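Local coordinates for sugar ABC transporter (Sugar-binding protein) (Bacillus halodurans, PDB 4YO7), which binds myo-inositol in the cleft between its two lobes and probably serves as the solute receptor of a sugar ABC transporter, at residues A[56-61]-A[260-265]; A[71-76]-A[291-296]; A[277-282]-A[312-317]. All coordinates share one frame; numbering follows the deposited sequence.

Contact 1: A[56-61]-A[260-265]; sequences DEFLTY and GIDATP. With INS (1,2,3,4,5,6-hexahydroxy-cyclohexane), chain F.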
loop_
_atom_site.group_PDB
_atom_site.type_symbol
_atom_site.label_atom_id
_atom_site.label_comp_id
_atom_site.label_asym_id
_atom_site.label_seq_id
_atom_site.Cartn_x
_atom_site.Cartn_y
_atom_site.Cartn_z
ATOM N N ASP A 56 -4.521 8.664 -2.305
ATOM C CA ASP A 56 -5.597 7.685 -2.346
ATOM C C ASP A 56 -6.049 7.326 -0.919
ATOM O O ASP A 56 -5.582 7.940 0.050
ATOM C CB ASP A 56 -5.182 6.458 -3.178
ATOM C CG ASP A 56 -3.968 5.705 -2.626
ATOM O OD1 ASP A 56 -3.817 5.596 -1.400
ATOM O OD2 ASP A 56 -3.178 5.156 -3.451
ATOM N N GLU A 57 -6.993 6.393 -0.794
ATOM C CA GLU A 57 -7.636 6.152 0.498
ATOM C C GLU A 57 -6.598 5.853 1.588
ATOM O O GLU A 57 -6.582 6.493 2.632
ATOM C CB GLU A 57 -8.655 5.014 0.401
ATOM C CG GLU A 57 -9.542 4.835 1.652
ATOM C CD GLU A 57 -10.696 5.823 1.744
ATOM O OE1 GLU A 57 -10.928 6.596 0.786
ATOM O OE2 GLU A 57 -11.391 5.812 2.782
ATOM N N PHE A 58 -5.723 4.899 1.341
ATOM C CA PHE A 58 -4.720 4.529 2.327
ATOM C C PHE A 58 -3.628 5.589 2.466
ATOM O O PHE A 58 -3.237 5.958 3.593
ATOM C CB PHE A 58 -4.117 3.170 1.975
ATOM C CG PHE A 58 -2.972 2.771 2.861
ATOM C CD1 PHE A 58 -3.212 2.120 4.067
ATOM C CD2 PHE A 58 -1.670 3.072 2.521
ATOM C CE1 PHE A 58 -2.162 1.753 4.896
ATOM C CE2 PHE A 58 -0.613 2.705 3.368
ATOM C CZ PHE A 58 -0.878 2.047 4.545
ATOM N N LEU A 59 -3.137 6.117 1.344
ATOM C CA LEU A 59 -1.988 7.003 1.405
ATOM C C LEU A 59 -2.344 8.338 2.052
ATOM O O LEU A 59 -1.477 9.029 2.582
ATOM C CB LEU A 59 -1.380 7.203 0.020
ATOM C CG LEU A 59 -0.557 6.020 -0.487
ATOM C CD1 LEU A 59 -0.131 6.301 -1.905
ATOM C CD2 LEU A 59 0.675 5.679 0.409
ATOM N N THR A 60 -3.622 8.689 2.052
ATOM C CA THR A 60 -4.027 9.912 2.730
ATOM C C THR A 60 -3.740 9.807 4.219
ATOM O O THR A 60 -3.280 10.768 4.839
ATOM C CB THR A 60 -5.510 10.236 2.481
ATOM O OG1 THR A 60 -5.678 10.520 1.093
ATOM C CG2 THR A 60 -5.957 11.465 3.291
ATOM N N TYR A 61 -3.983 8.635 4.799
ATOM C CA TYR A 61 -3.674 8.437 6.212
ATOM C C TYR A 61 -2.163 8.529 6.436
ATOM O O TYR A 61 -1.704 9.068 7.444
ATOM C CB TYR A 61 -4.199 7.096 6.705
ATOM C CG TYR A 61 -5.705 6.999 6.719
ATOM C CD1 TYR A 61 -6.449 7.576 7.736
ATOM C CD2 TYR A 61 -6.383 6.343 5.709
ATOM C CE1 TYR A 61 -7.828 7.498 7.741
ATOM C CE2 TYR A 61 -7.756 6.258 5.706
ATOM C CZ TYR A 61 -8.475 6.836 6.729
ATOM O OH TYR A 61 -9.857 6.760 6.743
ATOM N N GLY A 260 -9.723 -8.169 1.478
ATOM C CA GLY A 260 -8.914 -7.026 1.076
ATOM C C GLY A 260 -7.610 -6.953 1.852
ATOM O O GLY A 260 -7.284 -7.871 2.616
ATOM N N ILE A 261 -6.865 -5.870 1.625
ATOM C CA ILE A 261 -5.629 -5.554 2.349
ATOM C C ILE A 261 -5.613 -4.059 2.593
ATOM O O ILE A 261 -5.966 -3.304 1.693
ATOM C CB ILE A 261 -4.343 -5.993 1.552
ATOM C CG1 ILE A 261 -4.275 -7.533 1.500
ATOM C CG2 ILE A 261 -3.052 -5.409 2.161
ATOM C CD1 ILE A 261 -3.263 -8.102 0.530
ATOM N N ASP A 262 -5.236 -3.706 3.827
ATOM C CA ASP A 262 -4.912 -2.361 4.341
ATOM C C ASP A 262 -5.518 -2.176 5.737
ATOM O O ASP A 262 -4.918 -1.551 6.592
ATOM C CB ASP A 262 -5.411 -1.214 3.455
ATOM C CG ASP A 262 -4.535 -0.955 2.220
ATOM O OD1 ASP A 262 -5.066 -0.331 1.282
ATOM O OD2 ASP A 262 -3.347 -1.370 2.177
ATOM N N ALA A 263 -6.732 -2.694 5.934
ATOM C CA ALA A 263 -7.526 -2.466 7.147
ATOM C C ALA A 263 -7.763 -0.971 7.361
ATOM O O ALA A 263 -7.586 -0.440 8.467
ATOM C CB ALA A 263 -6.863 -3.083 8.375
ATOM N N THR A 264 -8.181 -0.298 6.297
ATOM C CA THR A 264 -8.599 1.094 6.419
ATOM C C THR A 264 -9.859 1.192 7.279
ATOM O O THR A 264 -10.568 0.207 7.489
ATOM C CB THR A 264 -8.922 1.735 5.070
ATOM O OG1 THR A 264 -9.975 0.991 4.449
ATOM C CG2 THR A 264 -7.702 1.778 4.165
ATOM N N PRO A 265 -10.145 2.397 7.782
ATOM C CA PRO A 265 -11.394 2.513 8.530
ATOM C C PRO A 265 -12.634 2.104 7.732
ATOM O O PRO A 265 -13.532 1.490 8.310
ATOM C CB PRO A 265 -11.422 3.999 8.894
ATOM C CG PRO A 265 -9.986 4.338 9.107
ATOM C CD PRO A 265 -9.268 3.564 7.998
HETATM C C1 INS F . -1.347 2.103 -2.684
HETATM C C2 INS F . -2.754 2.037 -2.100
HETATM C C3 INS F . -2.997 0.629 -1.558
HETATM C C4 INS F . -1.976 0.264 -0.475
HETATM C C5 INS F . -0.553 0.381 -1.062
HETATM C C6 INS F . -0.325 1.784 -1.606
HETATM O O1 INS F . -1.066 3.437 -3.190
HETATM O O2 INS F . -2.827 2.982 -1.034
HETATM O O3 INS F . -4.353 0.621 -1.019
HETATM O O4 INS F . -2.165 -1.099 -0.069
HETATM O O5 INS F . 0.390 0.151 -0.001
HETATM O O6 INS F . 1.023 1.817 -2.220
#

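Contact 2: A[71-76]-A[291-296]; sequences ANYPDF and SVKVAV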
loop_
_atom_site.group_PDB
_atom_site.type_symbol
_atom_site.label_atom_id
_atom_site.label_comp_id
_atom_site.label_asym_id
_atom_site.label_seq_id
_atom_site.Cartn_x
_atom_site.Cartn_y
_atom_site.Cartn_z
ATOM N N ALA A 71 5.580 18.199 12.399
ATOM C CA ALA A 71 5.336 19.305 13.317
ATOM C C ALA A 71 6.202 19.228 14.578
ATOM O O ALA A 71 6.329 20.209 15.298
ATOM C CB ALA A 71 3.865 19.348 13.703
ATOM N N ASN A 72 6.821 18.079 14.829
ATOM C CA ASN A 72 7.686 17.911 15.986
ATOM C C ASN A 72 9.088 18.492 15.795
ATOM O O ASN A 72 9.884 18.496 16.731
ATOM C CB ASN A 72 7.806 16.433 16.339
ATOM C CG ASN A 72 6.505 15.863 16.887
ATOM O OD1 ASN A 72 5.784 16.542 17.616
ATOM N ND2 ASN A 72 6.203 14.621 16.545
ATOM N N TYR A 73 9.390 18.987 14.591
ATOM C CA TYR A 73 10.736 19.430 14.254
ATOM C C TYR A 73 10.784 20.876 13.766
ATOM O O TYR A 73 10.775 21.123 12.567
ATOM C CB TYR A 73 11.329 18.509 13.177
ATOM C CG TYR A 73 11.258 17.070 13.568
ATOM C CD1 TYR A 73 12.216 16.512 14.394
ATOM C CD2 TYR A 73 10.199 16.281 13.172
ATOM C CE1 TYR A 73 12.144 15.190 14.786
ATOM C CE2 TYR A 73 10.110 14.971 13.553
ATOM C CZ TYR A 73 11.086 14.417 14.353
ATOM O OH TYR A 73 10.984 13.103 14.736
ATOM N N PRO A 74 10.873 21.831 14.696
ATOM C CA PRO A 74 10.735 23.244 14.339
ATOM C C PRO A 74 11.955 23.785 13.613
ATOM O O PRO A 74 11.878 24.853 13.027
ATOM C CB PRO A 74 10.523 23.929 15.695
ATOM C CG PRO A 74 11.103 23.013 16.695
ATOM C CD PRO A 74 10.951 21.625 16.152
ATOM N N ASP A 75 13.049 23.042 13.641
ATOM C CA ASP A 75 14.254 23.406 12.907
ATOM C C ASP A 75 14.235 22.876 11.467
ATOM O O ASP A 75 15.206 23.040 10.740
ATOM C CB ASP A 75 15.504 22.895 13.641
ATOM C CG ASP A 75 15.440 21.406 13.996
ATOM O OD1 ASP A 75 14.336 20.843 14.241
ATOM O OD2 ASP A 75 16.529 20.794 14.060
ATOM N N PHE A 76 13.124 22.265 11.070
ATOM C CA PHE A 76 12.939 21.766 9.714
ATOM C C PHE A 76 11.772 22.428 9.033
ATOM O O PHE A 76 10.756 22.721 9.672
ATOM C CB PHE A 76 12.680 20.275 9.698
ATOM C CG PHE A 76 13.903 19.451 9.839
ATOM C CD1 PHE A 76 14.545 19.339 11.054
ATOM C CD2 PHE A 76 14.428 18.794 8.745
ATOM C CE1 PHE A 76 15.688 18.559 11.173
ATOM C CE2 PHE A 76 15.547 18.016 8.870
ATOM C CZ PHE A 76 16.185 17.913 10.086
ATOM N N SER A 291 8.880 7.360 8.389
ATOM C CA SER A 291 9.577 7.934 7.233
ATOM C C SER A 291 10.123 9.323 7.571
ATOM O O SER A 291 11.252 9.660 7.239
ATOM C CB SER A 291 8.641 8.030 6.021
ATOM O OG SER A 291 8.307 6.748 5.546
ATOM N N VAL A 292 9.298 10.125 8.231
ATOM C CA VAL A 292 9.736 11.445 8.658
ATOM C C VAL A 292 10.891 11.374 9.669
ATOM O O VAL A 292 11.874 12.120 9.549
ATOM C CB VAL A 292 8.566 12.258 9.245
ATOM C CG1 VAL A 292 9.056 13.546 9.882
ATOM C CG2 VAL A 292 7.614 12.589 8.129
ATOM N N LYS A 293 10.790 10.481 10.645
ATOM C CA LYS A 293 11.835 10.350 11.643
ATOM C C LYS A 293 13.172 9.953 11.016
ATOM O O LYS A 293 14.229 10.476 11.384
ATOM C CB LYS A 293 11.428 9.328 12.718
ATOM C CG LYS A 293 10.294 9.775 13.592
ATOM C CD LYS A 293 9.897 8.639 14.548
ATOM C CE LYS A 293 8.597 8.889 15.275
ATOM N NZ LYS A 293 8.768 9.805 16.429
ATOM N N VAL A 294 13.115 9.022 10.071
ATOM C CA VAL A 294 14.308 8.541 9.412
ATOM C C VAL A 294 14.925 9.648 8.550
ATOM O O VAL A 294 16.140 9.825 8.519
ATOM C CB VAL A 294 13.980 7.291 8.588
ATOM C CG1 VAL A 294 15.140 6.871 7.707
ATOM C CG2 VAL A 294 13.621 6.154 9.552
ATOM N N ALA A 295 14.077 10.397 7.854
ATOM C CA ALA A 295 14.538 11.483 7.006
ATOM C C ALA A 295 15.215 12.565 7.828
ATOM O O ALA A 295 16.261 13.101 7.458
ATOM C CB ALA A 295 13.361 12.067 6.213
ATOM N N VAL A 296 14.626 12.881 8.965
ATOM C CA VAL A 296 15.235 13.852 9.872
ATOM C C VAL A 296 16.605 13.358 10.359
ATOM O O VAL A 296 17.582 14.117 10.394
ATOM C CB VAL A 296 14.323 14.141 11.071
ATOM C CG1 VAL A 296 15.071 14.842 12.185
ATOM C CG2 VAL A 296 13.145 14.990 10.626
#

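Contact 3: A[277-282]-A[312-317]; sequences DVTVFQ and ELVTPE. With INS (1,2,3,4,5,6-hexahydroxy-cyclohexane), chain F.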
loop_
_atom_site.group_PDB
_atom_site.type_symbol
_atom_site.label_atom_id
_atom_site.label_comp_id
_atom_site.label_asym_id
_atom_site.label_seq_id
_atom_site.Cartn_x
_atom_site.Cartn_y
_atom_site.Cartn_z
ATOM N N ASP A 277 -14.915 -10.221 4.903
ATOM C CA ASP A 277 -14.517 -11.372 5.724
ATOM C C ASP A 277 -13.096 -11.294 6.260
ATOM O O ASP A 277 -12.833 -11.760 7.369
ATOM C CB ASP A 277 -14.670 -12.666 4.921
ATOM C CG ASP A 277 -16.102 -12.892 4.468
ATOM O OD1 ASP A 277 -16.907 -13.370 5.289
ATOM O OD2 ASP A 277 -16.424 -12.552 3.316
ATOM N N VAL A 278 -12.195 -10.718 5.466
ATOM C CA VAL A 278 -10.769 -10.730 5.752
ATOM C C VAL A 278 -10.166 -9.421 5.312
ATOM O O VAL A 278 -10.492 -8.927 4.235
ATOM C CB VAL A 278 -10.058 -11.887 5.009
ATOM C CG1 VAL A 278 -8.541 -11.859 5.263
ATOM C CG2 VAL A 278 -10.644 -13.236 5.381
ATOM N N THR A 279 -9.303 -8.832 6.132
ATOM C CA THR A 279 -8.381 -7.855 5.606
ATOM C C THR A 279 -7.077 -7.998 6.355
ATOM O O THR A 279 -6.902 -8.917 7.157
ATOM C CB THR A 279 -8.959 -6.398 5.653
ATOM O OG1 THR A 279 -8.039 -5.490 5.032
ATOM C CG2 THR A 279 -9.242 -5.913 7.050
ATOM N N VAL A 280 -6.134 -7.133 6.023
ATOM C CA VAL A 280 -4.798 -7.210 6.564
ATOM C C VAL A 280 -4.324 -5.798 6.873
ATOM O O VAL A 280 -4.211 -4.968 5.981
ATOM C CB VAL A 280 -3.822 -7.894 5.591
ATOM C CG1 VAL A 280 -2.431 -8.013 6.229
ATOM C CG2 VAL A 280 -4.339 -9.270 5.168
ATOM N N PHE A 281 -4.050 -5.534 8.157
ATOM C CA PHE A 281 -3.629 -4.208 8.584
ATOM C C PHE A 281 -2.268 -3.836 8.036
ATOM O O PHE A 281 -1.297 -4.564 8.224
ATOM C CB PHE A 281 -3.624 -4.150 10.115
ATOM C CG PHE A 281 -3.073 -2.865 10.695
ATOM C CD1 PHE A 281 -3.800 -1.687 10.636
ATOM C CD2 PHE A 281 -1.841 -2.855 11.353
ATOM C CE1 PHE A 281 -3.290 -0.516 11.187
ATOM C CE2 PHE A 281 -1.344 -1.692 11.906
ATOM C CZ PHE A 281 -2.069 -0.532 11.827
ATOM N N GLN A 282 -2.234 -2.684 7.351
ATOM C CA GLN A 282 -1.010 -2.012 6.953
ATOM C C GLN A 282 -0.964 -0.700 7.735
ATOM O O GLN A 282 -1.918 0.069 7.750
ATOM C CB GLN A 282 -0.955 -1.750 5.439
ATOM C CG GLN A 282 0.447 -1.378 5.002
ATOM C CD GLN A 282 0.648 -1.015 3.560
ATOM O OE1 GLN A 282 1.775 -0.727 3.173
ATOM N NE2 GLN A 282 -0.405 -0.983 2.767
ATOM N N GLU A 312 -0.574 -7.303 9.657
ATOM C CA GLU A 312 -1.299 -8.104 10.661
ATOM C C GLU A 312 -2.669 -8.532 10.152
ATOM O O GLU A 312 -3.461 -7.705 9.705
ATOM C CB GLU A 312 -1.461 -7.313 11.967
ATOM C CG GLU A 312 -0.147 -6.754 12.523
ATOM C CD GLU A 312 -0.323 -5.925 13.787
ATOM O OE1 GLU A 312 -1.322 -6.113 14.511
ATOM O OE2 GLU A 312 0.557 -5.084 14.065
ATOM N N LEU A 313 -2.967 -9.823 10.257
ATOM C CA LEU A 313 -4.258 -10.340 9.823
ATOM C C LEU A 313 -5.381 -9.755 10.661
ATOM O O LEU A 313 -5.292 -9.723 11.888
ATOM C CB LEU A 313 -4.293 -11.866 9.922
ATOM C CG LEU A 313 -5.603 -12.535 9.510
ATOM C CD1 LEU A 313 -5.877 -12.360 8.010
ATOM C CD2 LEU A 313 -5.579 -14.008 9.888
ATOM N N VAL A 314 -6.445 -9.305 9.998
ATOM C CA VAL A 314 -7.628 -8.812 10.694
ATOM C C VAL A 314 -8.862 -9.628 10.306
ATOM O O VAL A 314 -9.157 -9.809 9.110
ATOM C CB VAL A 314 -7.900 -7.328 10.385
ATOM C CG1 VAL A 314 -9.057 -6.810 11.259
ATOM C CG2 VAL A 314 -6.640 -6.487 10.585
ATOM N N THR A 315 -9.570 -10.115 11.314
ATOM C CA THR A 315 -10.801 -10.871 11.107
ATOM C C THR A 315 -11.842 -10.343 12.090
ATOM O O THR A 315 -11.514 -9.565 12.974
ATOM C CB THR A 315 -10.598 -12.386 11.322
ATOM O OG1 THR A 315 -10.375 -12.652 12.713
ATOM C CG2 THR A 315 -9.418 -12.903 10.504
ATOM N N PRO A 316 -13.100 -10.770 11.938
ATOM C CA PRO A 316 -14.142 -10.244 12.831
ATOM C C PRO A 316 -13.841 -10.516 14.300
ATOM O O PRO A 316 -14.367 -9.840 15.175
ATOM C CB PRO A 316 -15.399 -10.980 12.357
ATOM C CG PRO A 316 -15.121 -11.239 10.917
ATOM C CD PRO A 316 -13.669 -11.579 10.852
ATOM N N GLU A 317 -12.957 -11.466 14.556
ATOM C CA GLU A 317 -12.579 -11.823 15.914
ATOM C C GLU A 317 -11.649 -10.804 16.591
ATOM O O GLU A 317 -11.626 -10.727 17.815
ATOM C CB GLU A 317 -11.917 -13.197 15.901
ATOM C CG GLU A 317 -12.555 -14.147 14.896
ATOM C CD GLU A 317 -12.320 -15.603 15.227
ATOM O OE1 GLU A 317 -11.338 -15.901 15.944
ATOM O OE2 GLU A 317 -13.124 -16.445 14.772
HETATM C C1 INS F . -1.347 2.103 -2.684
HETATM C C2 INS F . -2.754 2.037 -2.100
HETATM C C3 INS F . -2.997 0.629 -1.558
HETATM C C4 INS F . -1.976 0.264 -0.475
HETATM C C5 INS F . -0.553 0.381 -1.062
HETATM C C6 INS F . -0.325 1.784 -1.606
HETATM O O1 INS F . -1.066 3.437 -3.190
HETATM O O2 INS F . -2.827 2.982 -1.034
HETATM O O3 INS F . -4.353 0.621 -1.019
HETATM O O4 INS F . -2.165 -1.099 -0.069
HETATM O O5 INS F . 0.390 0.151 -0.001
HETATM O O6 INS F . 1.023 1.817 -2.220
#

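Contact 1: A[56-61]-A[260-265]
Phe58 meets Asp262 in the buried half of this contact. Asp262 OD2 stands 3.9 Å above one face of the Phe58 ring, offset toward the rim, and the carboxylate and ring planes are only 23° apart. The Phe58 CB atom also approaches Asp262 OD1, at 3.7 Å. Myo-inositol fills the gap between the acids: Asp262 takes the O3 and O4 hydroxyls on its two oxygens, whereas INS O1 reaches Asp56 OD2 at 2.7 Å and INS O2 reaches Asp56 OD1 at 2.8 Å. With chi1 near 61°, Asp56 folds its carboxylate back over the helix start, where OD1 also caps Leu59 N at 2.9 Å. Were Asp56 replaced by an alanine, INS O1 and O2 would probably lose these carboxylate acceptors and the N-H of Leu59 its cap. On the outer side, the partly exposed Tyr61 and Pro265 make one close touch, OH to CG 3.4 Å; the packing is looser beside it, where Glu57 CG, also partly exposed, stays 4.4 Å from Thr264 CG2. Asp56 and Asp262 thus hold one cyclic polyol from the two lobes, as in the interdomain cleft of periplasmic binding proteins.

Contact 2: A[71-76]-A[291-296]
Tyr73 and Phe76 receive Val296 on their ring faces, joining a helix-to-strand turn to helix 284-299 on one side of the six-stranded parallel sheet of a Rossmann-like lobe. The turn closes a beta-alpha-beta crossover from strand 46-52 through helix 57-70 to strand 76-82. The first shell is apolar. Val296 CG2 lies 4.0 Å from the Tyr73 ring centroid, 5° off the ring normal, and 4.2 Å from the Phe76 centroid, 9° off that normal, so one methyl makes a CH-pi contact with both rings. The other branch, CG1, stands anti to the backbone N (chi1 165°) and rests 3.9 Å from Phe76 CZ as well as against Tyr73 CE1. One helical turn earlier, Val292 CG1 adds a weaker touch, 4.1 Å from Tyr73 CE2.

Several features position these groups. A type I turn from Tyr73 to Phe76, closed by the bond from Phe76 N to Tyr73 O at 3.0 Å, brings both aromatic side chains to the helix. Behind Tyr73, Asn72 CB lies over the rim of the ring face opposite Val296. Further out, Phe76 and Val296 both lean on Ile48 of strand 46-52, which places their contact against the sheet.

Toward the solvent side the chemistry turns polar. Glu69 OE2, on helix 57-70, is hydrogen-bonded to Tyr73 OH and forms a salt bridge with Lys293 NZ, so one carboxylate oxygen serves both the tyrosine hydroxyl and the lysine. The lysine chain runs at about a right angle to the tyrosine side chain and bends at its last torsion, and its CG methylene lies 3.6 Å from Tyr73 OH.

Contact 3: A[277-282]-A[312-317]
The Phe281 N-H bonds Glu312 O at 2.7 Å, the shortest polar link between the two strands, with an N-H...O angle of 151°. The same carbonyl oxygen takes a CA-H...O contact from Val280 CA at 3.4 Å. In return Glu312 N reaches Phe281 O by a longer bond. Thr279 and Val314 make the second hydrogen-bonded antiparallel pair: Thr279 N to Val314 O is nearly straight at 172°, while Val314 N comes to Thr279 O at 2.9 Å.

The side chains divide between two faces. Thr279 and Val314 lie side by side, CG2 to CB 3.9 Å. With Thr279 OG1 anti to the backbone N (chi1 -176°), the hydroxyl is left to bond Asp237 OD1 and Ala263 N. On the same face Val314 CG2 packs on Phe281 CB at 3.8 Å. Across the other face Leu313 CD1 meets Val278 CG1 at 3.9 Å.

Beyond the strand, the extended Gln282 side chain carries its amide to the ligand, where NE2 donates to INS O5 at 3.1 Å. At the other end of segment 277-282, Asp277 OD2 accepts from Val258 N; the nearest side-chain atom of Asp277 is about 4 Å from the magnesium ion sited at Leu253 and Val256, too far for direct coordination. Val278 O and Val280 O accept from Gly260 N and Asp262 N, continuing the pairing past strand 257-259. Helix 265-272 covers the Thr279-Val314 face through Met271, and helix 150-164 lies on the side of Val278, Val280 and Leu313.

In the fold
Contacts 1 and 3, both partly buried, meet at the ligand with centres 13 Å apart: the loop of 260-265 pairs its backbone with strand 279-281, and both touch myo-inositol. Contact 2 is buried although about 22 Å from the chain centre, in the body of one lobe. Still, helix 57-70 leads from contact 1 to its turn. Chemistry follows place: carboxylates and hydroxyls in the cleft of contact 1, backbone bonding between the paired strands of contact 3, and aliphatic-on-aromatic packing in contact 2. Between strands 279-281 and 312-314 the chain runs through helix 284-299 and strand 307-308 in the lobe of contact 2, then returns, consistent with interlobe crossovers.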